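Local coordinates for putative NAD(P)H:FMN oxidoreductase (Porphyromonas gingivalis W83, PDB 3GE5), which binds flavin mononucleotide and, as a member of the nitroreductase family, probably works as an oxidoreductase, at residues R61-A66 / Q70-L75; Q109-W112 / G117-V120. All coordinates share one frame; numbering follows the deposited sequence.

Contact 1. Residues R61-A66 / Q70-L75; sequences RIAPSA and QPWHFL. With FMN (flavin mononucleotide), chain J.
The six-membered rim of the Trp72 indole is set edge-on against the backbone of Ala63 and Pro64, with both carbonyl oxygens near the ring plane. Ala63 O approaches CH2 of Trp72 to 3.3 Å, and the methyl CB of Ala63 packs on that same carbon. Ala63 O also accepts from Arg186 of the second subunit. With CG between the backbone N and the carbonyl carbon (chi1 47°), the indole swings back over its own chain, so that CA of Gln70 lies above the ring centre and CD of Pro71 nearer the rim of the same face. At the other end of the ring, NE1 of Trp72 donates to a water 2.9 Å away. This water in turn donates to Arg61 O and to Gln70 OE1, 2.8 Å from each, tying a carbonyl in the C-terminal part of helix 50-62 to the tryptophan. Gln70 OE1 is also held by Lys187 N of the second subunit. Ser65 makes the direct bond: its OG accepts from Gln70 N at 2.9 Å, with an N-H...O angle of 153°, while its CB rests obliquely by CH2 of Trp72. On the flavin side, Pro64 CB lies 3.4 Å from O3' of FMN, and Ser65 CA meets the ring methyl C8M at 3.5 Å. The loop between helix 50-62 and edge strand 72-77 thus forms one wall of the FMN pocket at the dimer interface of the nitroreductase fold.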
loop_
_atom_site.group_PDB
_atom_site.type_symbol
_atom_site.label_atom_id
_atom_site.label_comp_id
_atom_site.label_asym_id
_atom_site.label_seq_id
_atom_site.Cartn_x
_atom_site.Cartn_y
_atom_site.Cartn_z
ATOM N N ARG A 61 3.618 3.944 -11.117
ATOM C CA ARG A 61 3.772 3.092 -12.282
ATOM C C ARG A 61 4.607 1.851 -11.909
ATOM O O ARG A 61 4.325 0.754 -12.388
ATOM C CB ARG A 61 4.482 3.844 -13.413
ATOM C CG ARG A 61 4.664 3.033 -14.706
ATOM C CD ARG A 61 5.439 3.867 -15.738
ATOM N NE ARG A 61 6.878 3.832 -15.462
ATOM C CZ ARG A 61 7.743 2.943 -15.951
ATOM N NH1 ARG A 61 7.340 1.993 -16.765
ATOM N NH2 ARG A 61 9.034 3.002 -15.637
ATOM N N ILE A 62 5.633 2.023 -11.075
ATOM C CA ILE A 62 6.551 0.908 -10.796
ATOM C C ILE A 62 6.091 0.008 -9.634
ATOM O O ILE A 62 6.746 -1.013 -9.316
ATOM C CB ILE A 62 8.028 1.392 -10.605
ATOM C CG1 ILE A 62 8.170 2.254 -9.345
ATOM C CG2 ILE A 62 8.522 2.059 -11.917
ATOM C CD1 ILE A 62 9.659 2.526 -8.942
ATOM N N ALA A 63 4.966 0.350 -9.009
ATOM C CA ALA A 63 4.465 -0.443 -7.880
ATOM C C ALA A 63 4.187 -1.892 -8.354
ATOM O O ALA A 63 3.781 -2.104 -9.489
ATOM C CB ALA A 63 3.152 0.185 -7.310
ATOM N N PRO A 64 4.341 -2.874 -7.474
ATOM C CA PRO A 64 3.879 -4.217 -7.768
ATOM C C PRO A 64 2.334 -4.358 -7.662
ATOM O O PRO A 64 1.635 -3.519 -7.071
ATOM C CB PRO A 64 4.550 -5.069 -6.663
ATOM C CG PRO A 64 4.663 -4.148 -5.537
ATOM C CD PRO A 64 4.885 -2.763 -6.116
ATOM N N SER A 65 1.839 -5.422 -8.288
ATOM C CA SER A 65 0.406 -5.757 -8.331
ATOM C C SER A 65 0.266 -7.277 -8.541
ATOM O O SER A 65 1.206 -7.954 -9.044
ATOM C CB SER A 65 -0.255 -4.972 -9.470
ATOM O OG SER A 65 0.290 -5.237 -10.746
ATOM N N ALA A 66 -0.911 -7.813 -8.232
ATOM C CA ALA A 66 -1.175 -9.223 -8.517
ATOM C C ALA A 66 -0.991 -9.541 -10.011
ATOM O O ALA A 66 -1.551 -8.853 -10.885
ATOM C CB ALA A 66 -2.582 -9.604 -8.059
ATOM N N GLN A 70 -1.150 -4.525 -13.125
ATOM C CA GLN A 70 -1.175 -3.059 -13.055
ATOM C C GLN A 70 -2.564 -2.516 -13.387
ATOM O O GLN A 70 -2.697 -1.661 -14.274
ATOM C CB GLN A 70 -0.129 -2.470 -14.005
ATOM C CG GLN A 70 1.321 -2.974 -13.770
ATOM C CD GLN A 70 2.147 -2.888 -15.049
ATOM O OE1 GLN A 70 2.453 -1.780 -15.521
ATOM N NE2 GLN A 70 2.473 -4.049 -15.649
ATOM N N PRO A 71 -3.616 -2.934 -12.633
ATOM C CA PRO A 71 -5.002 -2.612 -12.991
ATOM C C PRO A 71 -5.434 -1.207 -12.525
ATOM O O PRO A 71 -6.522 -1.013 -12.007
ATOM C CB PRO A 71 -5.800 -3.709 -12.287
ATOM C CG PRO A 71 -5.025 -3.873 -11.014
ATOM C CD PRO A 71 -3.571 -3.747 -11.399
ATOM N N TRP A 72 -4.555 -0.226 -12.749
ATOM C CA TRP A 72 -4.743 1.138 -12.309
ATOM C C TRP A 72 -4.598 2.099 -13.470
ATOM O O TRP A 72 -4.055 1.735 -14.529
ATOM C CB TRP A 72 -3.723 1.500 -11.209
ATOM C CG TRP A 72 -2.295 1.114 -11.483
ATOM C CD1 TRP A 72 -1.500 1.537 -12.503
ATOM C CD2 TRP A 72 -1.494 0.232 -10.684
ATOM N NE1 TRP A 72 -0.252 0.932 -12.412
ATOM C CE2 TRP A 72 -0.214 0.160 -11.287
ATOM C CE3 TRP A 72 -1.734 -0.496 -9.502
ATOM C CZ2 TRP A 72 0.828 -0.627 -10.753
ATOM C CZ3 TRP A 72 -0.695 -1.270 -8.973
ATOM C CH2 TRP A 72 0.555 -1.331 -9.599
ATOM N N HIS A 73 -5.097 3.299 -13.268
ATOM C CA HIS A 73 -4.909 4.420 -14.157
ATOM C C HIS A 73 -4.910 5.657 -13.299
ATOM O O HIS A 73 -5.738 5.770 -12.383
ATOM C CB HIS A 73 -5.974 4.532 -15.259
ATOM C CG HIS A 73 -5.572 5.441 -16.382
ATOM N ND1 HIS A 73 -4.762 5.027 -17.423
ATOM C CD2 HIS A 73 -5.856 6.747 -16.620
ATOM C CE1 HIS A 73 -4.587 6.044 -18.263
ATOM N NE2 HIS A 73 -5.228 7.100 -17.792
ATOM N N PHE A 74 -3.956 6.555 -13.554
ATOM C CA PHE A 74 -3.813 7.761 -12.724
ATOM C C PHE A 74 -4.324 8.977 -13.477
ATOM O O PHE A 74 -3.768 9.378 -14.519
ATOM C CB PHE A 74 -2.348 7.955 -12.299
ATOM C CG PHE A 74 -1.723 6.703 -11.746
ATOM C CD1 PHE A 74 -2.257 6.061 -10.642
ATOM C CD2 PHE A 74 -0.605 6.161 -12.370
ATOM C CE1 PHE A 74 -1.645 4.913 -10.147
ATOM C CE2 PHE A 74 0.001 4.999 -11.890
ATOM C CZ PHE A 74 -0.541 4.361 -10.780
ATOM N N LEU A 75 -5.398 9.565 -12.950
ATOM C CA LEU A 75 -6.013 10.760 -13.542
ATOM C C LEU A 75 -5.613 11.984 -12.707
ATOM O O LEU A 75 -6.054 12.141 -11.562
ATOM C CB LEU A 75 -7.532 10.601 -13.607
ATOM C CG LEU A 75 -8.353 11.823 -14.086
ATOM C CD1 LEU A 75 -7.909 12.379 -15.424
ATOM C CD2 LEU A 75 -9.815 11.405 -14.119
HETATM N N1 FMN J . 3.404 -13.778 -6.398
HETATM C C2 FMN J . 3.192 -15.118 -6.195
HETATM O O2 FMN J . 4.043 -15.907 -6.591
HETATM N N3 FMN J . 2.058 -15.590 -5.555
HETATM C C4 FMN J . 1.016 -14.744 -5.174
HETATM O O4 FMN J . 0.003 -15.173 -4.641
HETATM C C4A FMN J . 1.200 -13.374 -5.409
HETATM N N5 FMN J . 0.211 -12.471 -5.104
HETATM C C5A FMN J . 0.383 -11.132 -5.252
HETATM C C6 FMN J . -0.625 -10.254 -4.794
HETATM C C7 FMN J . -0.383 -8.872 -4.778
HETATM C C7M FMN J . -1.494 -7.935 -4.310
HETATM C C8 FMN J . 0.838 -8.389 -5.203
HETATM C C8M FMN J . 1.150 -6.941 -5.152
HETATM C C9 FMN J . 1.833 -9.251 -5.641
HETATM C C9A FMN J . 1.618 -10.661 -5.657
HETATM N N10 FMN J . 2.595 -11.553 -6.116
HETATM C C10 FMN J . 2.392 -12.911 -5.992
HETATM C "C1'" FMN J . 3.932 -11.060 -6.621
HETATM C "C2'" FMN J . 3.781 -10.427 -8.027
HETATM O "O2'" FMN J . 3.762 -11.436 -9.044
HETATM C "C3'" FMN J . 4.872 -9.399 -8.311
HETATM O "O3'" FMN J . 4.845 -8.362 -7.321
HETATM C "C4'" FMN J . 4.720 -8.814 -9.733
HETATM O "O4'" FMN J . 4.924 -9.826 -10.743
HETATM C "C5'" FMN J . 5.717 -7.678 -9.895
HETATM O "O5'" FMN J . 7.043 -8.192 -9.756
HETATM P P FMN J . 8.103 -7.609 -8.740
HETATM O O1P FMN J . 8.430 -6.216 -9.211
HETATM O O2P FMN J . 9.310 -8.517 -8.740
HETATM O O3P FMN J . 7.514 -7.659 -7.338
HETATM O O HOH W 1 2.103 0.655 -14.126
#

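Contact 2. Residues Q109-W112 / G117-V120; sequences QRAW and GDSV
Ala111 turns its methyl onto the start of helix 120-137, where CB meets CG2 of Val120 at 3.6 Å. Ala111 CB also lies 4.0 Å from Asp118 CG and close to the hydroxyl of Ser119, so three successive residues of 117-120 gather round one small apolar group. Next along the chain, Trp112 engages chiefly through its backbone. Its carbonyl O accepts from Ser119 N at 2.9 Å, the nitrogen lying almost on the line of the C=O bond (166°), although the hydrogen bond is bent at the hydrogen (N-H...O 141°). CB of Trp112 rests 3.7 Å from Ser119 OG, and with CG anti to the backbone N (chi1 -179°) the indole extends past Ser119, whose CB sits at the ring edge. Beyond the contact, that ring meets His67 and packs on Cys146 of the second subunit. The facing residues are fixed in their own right: Ser119 OG bonds to Asp123, and Asp118 OD1 accepts from Val120 N at 3.0 Å, the nitrogen reaching it from above the carboxylate plane. That last bond closes an Asx turn, which leads the chain from the short hairpin of strands 113-114 and 117-118 into helix 120-137, with Ser119 at the N-cap position, though its side chain makes no capping bond.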
loop_
_atom_site.group_PDB
_atom_site.type_symbol
_atom_site.label_atom_id
_atom_site.label_comp_id
_atom_site.label_asym_id
_atom_site.label_seq_id
_atom_site.Cartn_x
_atom_site.Cartn_y
_atom_site.Cartn_z
ATOM N N GLN A 109 -11.861 -4.918 -15.080
ATOM C CA GLN A 109 -11.638 -5.862 -16.176
ATOM C C GLN A 109 -10.180 -6.352 -16.253
ATOM O O GLN A 109 -9.900 -7.344 -16.927
ATOM C CB GLN A 109 -12.044 -5.242 -17.509
ATOM C CG GLN A 109 -13.482 -5.013 -17.718
ATOM C CD GLN A 109 -13.759 -4.287 -19.076
ATOM O OE1 GLN A 109 -12.842 -3.801 -19.804
ATOM N NE2 GLN A 109 -14.991 -4.182 -19.371
ATOM N N ARG A 110 -9.240 -5.635 -15.620
ATOM C CA ARG A 110 -7.818 -5.972 -15.695
ATOM C C ARG A 110 -7.241 -6.563 -14.425
ATOM O O ARG A 110 -6.161 -7.133 -14.482
ATOM C CB ARG A 110 -6.993 -4.747 -16.142
ATOM C CG ARG A 110 -7.424 -4.273 -17.507
ATOM C CD ARG A 110 -6.433 -3.377 -18.195
ATOM N NE ARG A 110 -6.268 -2.130 -17.454
ATOM C CZ ARG A 110 -5.239 -1.855 -16.664
ATOM N NH1 ARG A 110 -4.251 -2.746 -16.513
ATOM N NH2 ARG A 110 -5.194 -0.687 -16.022
ATOM N N ALA A 111 -7.940 -6.407 -13.296
ATOM C CA ALA A 111 -7.463 -6.861 -12.002
ATOM C C ALA A 111 -7.669 -8.374 -11.807
ATOM O O ALA A 111 -8.689 -8.930 -12.230
ATOM C CB ALA A 111 -8.189 -6.076 -10.866
ATOM N N TRP A 112 -6.656 -9.021 -11.201
ATOM C CA TRP A 112 -6.722 -10.415 -10.832
ATOM C C TRP A 112 -7.965 -10.747 -10.021
ATOM O O TRP A 112 -8.331 -9.970 -9.106
ATOM C CB TRP A 112 -5.443 -10.779 -10.065
ATOM C CG TRP A 112 -5.384 -12.212 -9.644
ATOM C CD1 TRP A 112 -5.309 -13.308 -10.452
ATOM C CD2 TRP A 112 -5.377 -12.713 -8.288
ATOM N NE1 TRP A 112 -5.305 -14.444 -9.699
ATOM C CE2 TRP A 112 -5.329 -14.117 -8.368
ATOM C CE3 TRP A 112 -5.448 -12.105 -7.021
ATOM C CZ2 TRP A 112 -5.324 -14.927 -7.233
ATOM C CZ3 TRP A 112 -5.430 -12.919 -5.900
ATOM C CH2 TRP A 112 -5.369 -14.310 -6.013
ATOM N N GLY A 117 -14.587 -11.528 -6.062
ATOM C CA GLY A 117 -14.131 -10.178 -6.275
ATOM C C GLY A 117 -12.818 -10.142 -7.026
ATOM O O GLY A 117 -12.520 -11.021 -7.821
ATOM N N ASP A 118 -12.059 -9.082 -6.781
ATOM C CA ASP A 118 -10.799 -8.854 -7.485
ATOM C C ASP A 118 -9.836 -8.008 -6.655
ATOM O O ASP A 118 -10.185 -7.529 -5.563
ATOM C CB ASP A 118 -11.030 -8.272 -8.898
ATOM C CG ASP A 118 -11.572 -6.872 -8.906
ATOM O OD1 ASP A 118 -11.346 -6.111 -7.964
ATOM O OD2 ASP A 118 -12.281 -6.520 -9.883
ATOM N N SER A 119 -8.626 -7.828 -7.197
ATOM C CA SER A 119 -7.559 -7.116 -6.499
ATOM C C SER A 119 -7.550 -5.604 -6.735
ATOM O O SER A 119 -6.552 -4.957 -6.458
ATOM C CB SER A 119 -6.201 -7.706 -6.840
ATOM O OG SER A 119 -5.980 -7.597 -8.234
ATOM N N VAL A 120 -8.624 -5.024 -7.252
ATOM C CA VAL A 120 -8.620 -3.555 -7.494
ATOM C C VAL A 120 -8.256 -2.747 -6.231
ATOM O O VAL A 120 -7.355 -1.916 -6.285
ATOM C CB VAL A 120 -9.961 -3.031 -8.087
ATOM C CG1 VAL A 120 -10.163 -1.521 -7.743
ATOM C CG2 VAL A 120 -10.034 -3.295 -9.614
#

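How the contacts relate
The centre of contact 1 lies about 12 Å from the centre of the chain, that of contact 2 about 19 Å, though the touching residues of both are mostly buried. Contact 1 joins a helix end to an edge strand of the main sheet and touches FMN; contact 2 joins the loop leading into a small hairpin to the hairpin's second strand and the start of helix 120-137. Their chemistry follows: a buried indole, a bridging water and a serine hydroxyl in the first, a backbone bond and small apolar groups in the second. Arg110 links them, its NH1 probably hydrogen-bonded to Gln70 O at 2.9 Å, and Pro71 packs against Ala111. Both contacts also reach the second subunit.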